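Local atomic coordinates of 4-hydroxy-tetrahydrodipicolinate synthase (Thermotoga maritima, PDB entry 1O5K), a protein that probably catalyses the condensation of pyruvate with aspartate semialdehyde to 4-hydroxy-tetrahydrodipicolinate, a step of lysine biosynthesis. Residues Asn119-Gln123 with Glu124-Gln128; Ala160-Ala163 with Ala164-Asn168. One frame throughout, in Å; residues are numbered along the deposited sequence.

Contact 1 (Asn119-Gln123 with Glu124-Gln128)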
loop_
_atom_site.group_PDB
_atom_site.type_symbol
_atom_site.label_atom_id
_atom_site.label_comp_id
_atom_site.label_asym_id
_atom_site.label_seq_id
_atom_site.Cartn_x
_atom_site.Cartn_y
_atom_site.Cartn_z
ATOM N N ASN A 119 2.577 -17.976 8.826
ATOM C CA ASN A 119 1.483 -18.852 8.385
ATOM C C ASN A 119 0.124 -18.165 8.350
ATOM O O ASN A 119 -0.837 -18.817 7.956
ATOM C CB ASN A 119 1.457 -20.154 9.153
ATOM C CG ASN A 119 1.405 -19.987 10.656
ATOM O OD1 ASN A 119 1.283 -18.887 11.190
ATOM N ND2 ASN A 119 1.386 -21.154 11.358
ATOM N N LYS A 120 0.045 -16.855 8.690
ATOM C CA LYS A 120 -1.146 -16.017 8.408
ATOM C C LYS A 120 -2.497 -16.662 8.798
ATOM O O LYS A 120 -3.415 -16.856 8.000
ATOM C CB LYS A 120 -1.178 -15.516 6.945
ATOM C CG LYS A 120 0.056 -14.754 6.486
ATOM C CD LYS A 120 -0.143 -14.063 5.084
ATOM C CE LYS A 120 -0.781 -14.965 4.052
ATOM N NZ LYS A 120 -1.000 -14.299 2.700
ATOM N N PRO A 121 -2.630 -16.980 10.064
ATOM C CA PRO A 121 -3.881 -17.588 10.545
ATOM C C PRO A 121 -5.079 -16.634 10.333
ATOM O O PRO A 121 -4.933 -15.391 10.301
ATOM C CB PRO A 121 -3.630 -17.814 12.015
ATOM C CG PRO A 121 -2.479 -16.972 12.371
ATOM C CD PRO A 121 -1.659 -16.690 11.144
ATOM N N THR A 122 -6.231 -17.227 10.208
ATOM C CA THR A 122 -7.467 -16.493 10.159
ATOM C C THR A 122 -7.726 -15.837 11.532
ATOM O O THR A 122 -7.087 -16.186 12.529
ATOM C CB THR A 122 -8.588 -17.399 9.778
ATOM O OG1 THR A 122 -8.806 -18.378 10.790
ATOM C CG2 THR A 122 -8.288 -18.164 8.425
ATOM N N GLN A 123 -8.679 -14.902 11.570
ATOM C CA GLN A 123 -9.037 -14.250 12.821
ATOM C C GLN A 123 -9.524 -15.296 13.845
ATOM O O GLN A 123 -9.140 -15.268 15.007
ATOM C CB GLN A 123 -10.086 -13.154 12.604
ATOM C CG GLN A 123 -9.551 -12.028 11.724
ATOM C CD GLN A 123 -8.399 -11.305 12.330
ATOM O OE1 GLN A 123 -8.549 -10.717 13.393
ATOM N NE2 GLN A 123 -7.241 -11.330 11.672
ATOM N N GLU A 124 -10.349 -16.230 13.395
ATOM C CA GLU A 124 -10.761 -17.335 14.258
ATOM C C GLU A 124 -9.574 -18.172 14.779
ATOM O O GLU A 124 -9.568 -18.577 15.919
ATOM C CB GLU A 124 -11.780 -18.218 13.538
ATOM C CG GLU A 124 -12.307 -19.408 14.333
ATOM C CD GLU A 124 -13.081 -19.022 15.574
ATOM O OE1 GLU A 124 -13.530 -17.857 15.692
ATOM O OE2 GLU A 124 -13.276 -19.915 16.446
ATOM N N GLY A 125 -8.609 -18.434 13.899
ATOM C CA GLY A 125 -7.378 -19.123 14.255
ATOM C C GLY A 125 -6.644 -18.398 15.352
ATOM O O GLY A 125 -6.150 -19.019 16.297
ATOM N N LEU A 126 -6.541 -17.070 15.227
ATOM C CA LEU A 126 -5.928 -16.292 16.289
ATOM C C LEU A 126 -6.666 -16.425 17.616
ATOM O O LEU A 126 -6.070 -16.590 18.657
ATOM C CB LEU A 126 -5.871 -14.813 15.904
ATOM C CG LEU A 126 -4.944 -14.518 14.758
ATOM C CD1 LEU A 126 -5.119 -13.065 14.281
ATOM C CD2 LEU A 126 -3.454 -14.762 15.179
ATOM N N TYR A 127 -7.976 -16.325 17.581
ATOM C CA TYR A 127 -8.762 -16.537 18.779
ATOM C C TYR A 127 -8.474 -17.904 19.376
ATOM O O TYR A 127 -8.212 -17.999 20.589
ATOM C CB TYR A 127 -10.234 -16.394 18.449
ATOM C CG TYR A 127 -11.137 -16.638 19.609
ATOM C CD1 TYR A 127 -11.302 -15.679 20.594
ATOM C CD2 TYR A 127 -11.839 -17.800 19.710
ATOM C CE1 TYR A 127 -12.188 -15.907 21.676
ATOM C CE2 TYR A 127 -12.707 -18.058 20.793
ATOM C CZ TYR A 127 -12.870 -17.096 21.776
ATOM O OH TYR A 127 -13.774 -17.339 22.824
ATOM N N GLN A 128 -8.542 -18.960 18.547
ATOM C CA GLN A 128 -8.309 -20.317 19.040
ATOM C C GLN A 128 -6.904 -20.526 19.621
ATOM O O GLN A 128 -6.758 -21.263 20.600
ATOM C CB GLN A 128 -8.668 -21.369 17.970
ATOM C CG GLN A 128 -10.146 -21.459 17.689
ATOM C CD GLN A 128 -10.938 -22.016 18.845
ATOM O OE1 GLN A 128 -10.384 -22.681 19.716
ATOM N NE2 GLN A 128 -12.241 -21.761 18.853
#
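T122 is the N-cap of helix 123-134. Its OG1 accepts from G125 N at 3.1 Å, with an N-H...O angle of 156°. The hydroxyl gets there because chi1 (65°) sets OG1 between the backbone N and the carbonyl carbon of T122. CG2 then lies beside that N. The first helical turn is closed by two backbone bonds, L126 N to T122 O at 2.9 Å and Y127 N to Q123 O at 3.0 Å. An alanine in place of T122 would probably leave the amide of G125 without its cap and the first turn less firmly held.

L126 fits between two side chains. P121 crosses it at about a right angle, and P121 CG touches L126 CD2 at 3.7 Å. Q123 runs alongside L126, pointing the same way, with Q123 NE2 3.8 Å from L126 CD1. Q123 is bent at chi2 (-63°), and its amide is held from outside by T158, L155 and N153.

One turn further on, Q128 NE2 donates to E124 OE2 at 3.2 Å, in the amide plane and nearly straight. The partner of E124 OE1 is R161.

P121 and L126 both touch P116, in the loop that follows strand 110-114. P284 of the second subunit packs on P121. The cap thus joins the loop after strand 110-114 to helix 123-134, beside a subunit interface.

Contact 2 (Ala160-Ala163 with Ala164-Asn168)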
loop_
_atom_site.group_PDB
_atom_site.type_symbol
_atom_site.label_atom_id
_atom_site.label_comp_id
_atom_site.label_asym_id
_atom_site.label_seq_id
_atom_site.Cartn_x
_atom_site.Cartn_y
_atom_site.Cartn_z
ATOM N N ALA A 160 -11.017 -7.543 20.968
ATOM C CA ALA A 160 -12.088 -7.315 21.948
ATOM C C ALA A 160 -12.687 -8.642 22.334
ATOM O O ALA A 160 -13.153 -8.833 23.463
ATOM C CB ALA A 160 -13.195 -6.415 21.377
ATOM N N ARG A 161 -12.763 -9.561 21.380
ATOM C CA ARG A 161 -13.375 -10.875 21.680
ATOM C C ARG A 161 -12.467 -11.653 22.662
ATOM O O ARG A 161 -12.903 -12.270 23.649
ATOM C CB ARG A 161 -13.505 -11.611 20.363
ATOM C CG ARG A 161 -14.175 -12.874 20.452
ATOM C CD ARG A 161 -14.274 -13.539 19.094
ATOM N NE ARG A 161 -14.990 -14.775 19.291
ATOM C CZ ARG A 161 -14.870 -15.848 18.542
ATOM N NH1 ARG A 161 -14.088 -15.833 17.471
ATOM N NH2 ARG A 161 -15.583 -16.925 18.856
ATOM N N ILE A 162 -11.179 -11.588 22.386
ATOM C CA ILE A 162 -10.153 -12.122 23.301
ATOM C C ILE A 162 -10.205 -11.511 24.708
ATOM O O ILE A 162 -10.219 -12.240 25.703
ATOM C CB ILE A 162 -8.747 -11.946 22.656
ATOM C CG1 ILE A 162 -8.591 -12.923 21.471
ATOM C CG2 ILE A 162 -7.614 -12.143 23.691
ATOM C CD1 ILE A 162 -7.448 -12.574 20.587
ATOM N N ALA A 163 -10.225 -10.174 24.788
ATOM C CA ALA A 163 -10.500 -9.450 26.048
ATOM C C ALA A 163 -11.735 -9.949 26.779
ATOM O O ALA A 163 -11.697 -10.217 27.980
ATOM C CB ALA A 163 -10.637 -7.958 25.768
ATOM N N ALA A 164 -12.853 -10.047 26.063
ATOM C CA ALA A 164 -14.102 -10.447 26.663
ATOM C C ALA A 164 -14.020 -11.837 27.217
ATOM O O ALA A 164 -14.584 -12.115 28.273
ATOM C CB ALA A 164 -15.228 -10.396 25.644
ATOM N N ASP A 165 -13.359 -12.743 26.483
ATOM C CA ASP A 165 -13.506 -14.190 26.777
ATOM C C ASP A 165 -12.370 -14.818 27.591
ATOM O O ASP A 165 -12.581 -15.809 28.275
ATOM C CB ASP A 165 -13.655 -15.017 25.481
ATOM C CG ASP A 165 -14.899 -14.676 24.688
ATOM O OD1 ASP A 165 -15.782 -13.943 25.196
ATOM O OD2 ASP A 165 -15.062 -15.091 23.521
ATOM N N LEU A 166 -11.156 -14.307 27.481
ATOM C CA LEU A 166 -9.976 -15.038 27.981
ATOM C C LEU A 166 -9.395 -14.264 29.134
ATOM O O LEU A 166 -8.686 -13.294 28.936
ATOM C CB LEU A 166 -8.973 -15.228 26.847
ATOM C CG LEU A 166 -9.564 -15.806 25.549
ATOM C CD1 LEU A 166 -8.436 -15.869 24.495
ATOM C CD2 LEU A 166 -10.257 -17.168 25.797
ATOM N N LYS A 167 -9.706 -14.679 30.353
ATOM C CA LYS A 167 -9.497 -13.822 31.537
ATOM C C LYS A 167 -8.028 -13.578 31.843
ATOM O O LYS A 167 -7.637 -12.540 32.388
ATOM C CB LYS A 167 -10.215 -14.409 32.751
ATOM C CG LYS A 167 -11.748 -14.469 32.616
ATOM C CD LYS A 167 -12.387 -13.280 31.855
ATOM C CE LYS A 167 -13.856 -13.571 31.546
ATOM N NZ LYS A 167 -14.539 -12.337 31.077
ATOM N N ASN A 168 -7.249 -14.561 31.446
ATOM C CA ASN A 168 -5.807 -14.635 31.529
ATOM C C ASN A 168 -5.073 -13.711 30.530
ATOM O O ASN A 168 -3.908 -13.412 30.712
ATOM C CB ASN A 168 -5.489 -16.079 31.084
ATOM C CG ASN A 168 -4.753 -16.832 32.068
ATOM O OD1 ASN A 168 -5.151 -16.890 33.255
ATOM N ND2 ASN A 168 -3.687 -17.495 31.618
HETATM O O HOH W 1 -16.672 -14.769 21.514
#
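A164 N, D165 N and L166 N donate to A160 O, R161 O and I162 O, each at 2.9 Å, as the last i to i+4 bonds of helix 156-165, and D165 N adds a weak bond to I162 O.

R161 and D165 stand one turn apart, and their flat groups are nearly perpendicular, 83° between planes. The extended chain of R161 carries its guanidinium on towards E124, the partner of NH1. R161 CG, not a nitrogen, is therefore the side-chain atom nearest D165 OD2, at 3.9 Å. The opposite charges do not form a salt bridge: R161 NE is 4.2 Å from D165 OD2. A water bridges the two groups. It accepts from R161 NE at 2.8 Å, in plane at the guanidinium edge, and donates to D165 OD2 at 2.6 Å. OD2 probably also bonds to Y127.

On the buried side, I162 CG2 meets L166 CD1 at 3.9 Å. I162 CG2 is anti to the backbone N, which brings it, rather than CG1, closest to L166 CD1. I162 also packs on Y130, and L166 on K131 and S134.

K167 curls back, so that its NZ donates to A164 O at 2.8 Å. R193 bonds to A163 O and L166 O.

L166 is the first residue with non-helical backbone angles. Here the helix gives way to the alpha-to-beta loop leading into strand 169-171 of the (beta/alpha)8 (TIM) barrel.

How the contacts relate
Contact 1 comes first along the chain and contact 2 follows, their centres about 15 Å apart on the same side of the chain's centre. Contact 1 opens helix 123-134, and contact 2 closes helix 156-165. Strand 141-144, which falls between them in sequence, neighbours 110-114 and 169-171 in the parallel sheet. The contacts meet directly. E124 OE1 forms a salt bridge with R161 NH1 at 2.8 Å, and the hydroxyl of Y127 probably bonds to D165 OD2. The Y127 ring also makes a cation-pi contact with R161. Helices 123-134 and 156-165, on either side of strand 141-144 in sequence, are thus tied together on the outside of the barrel.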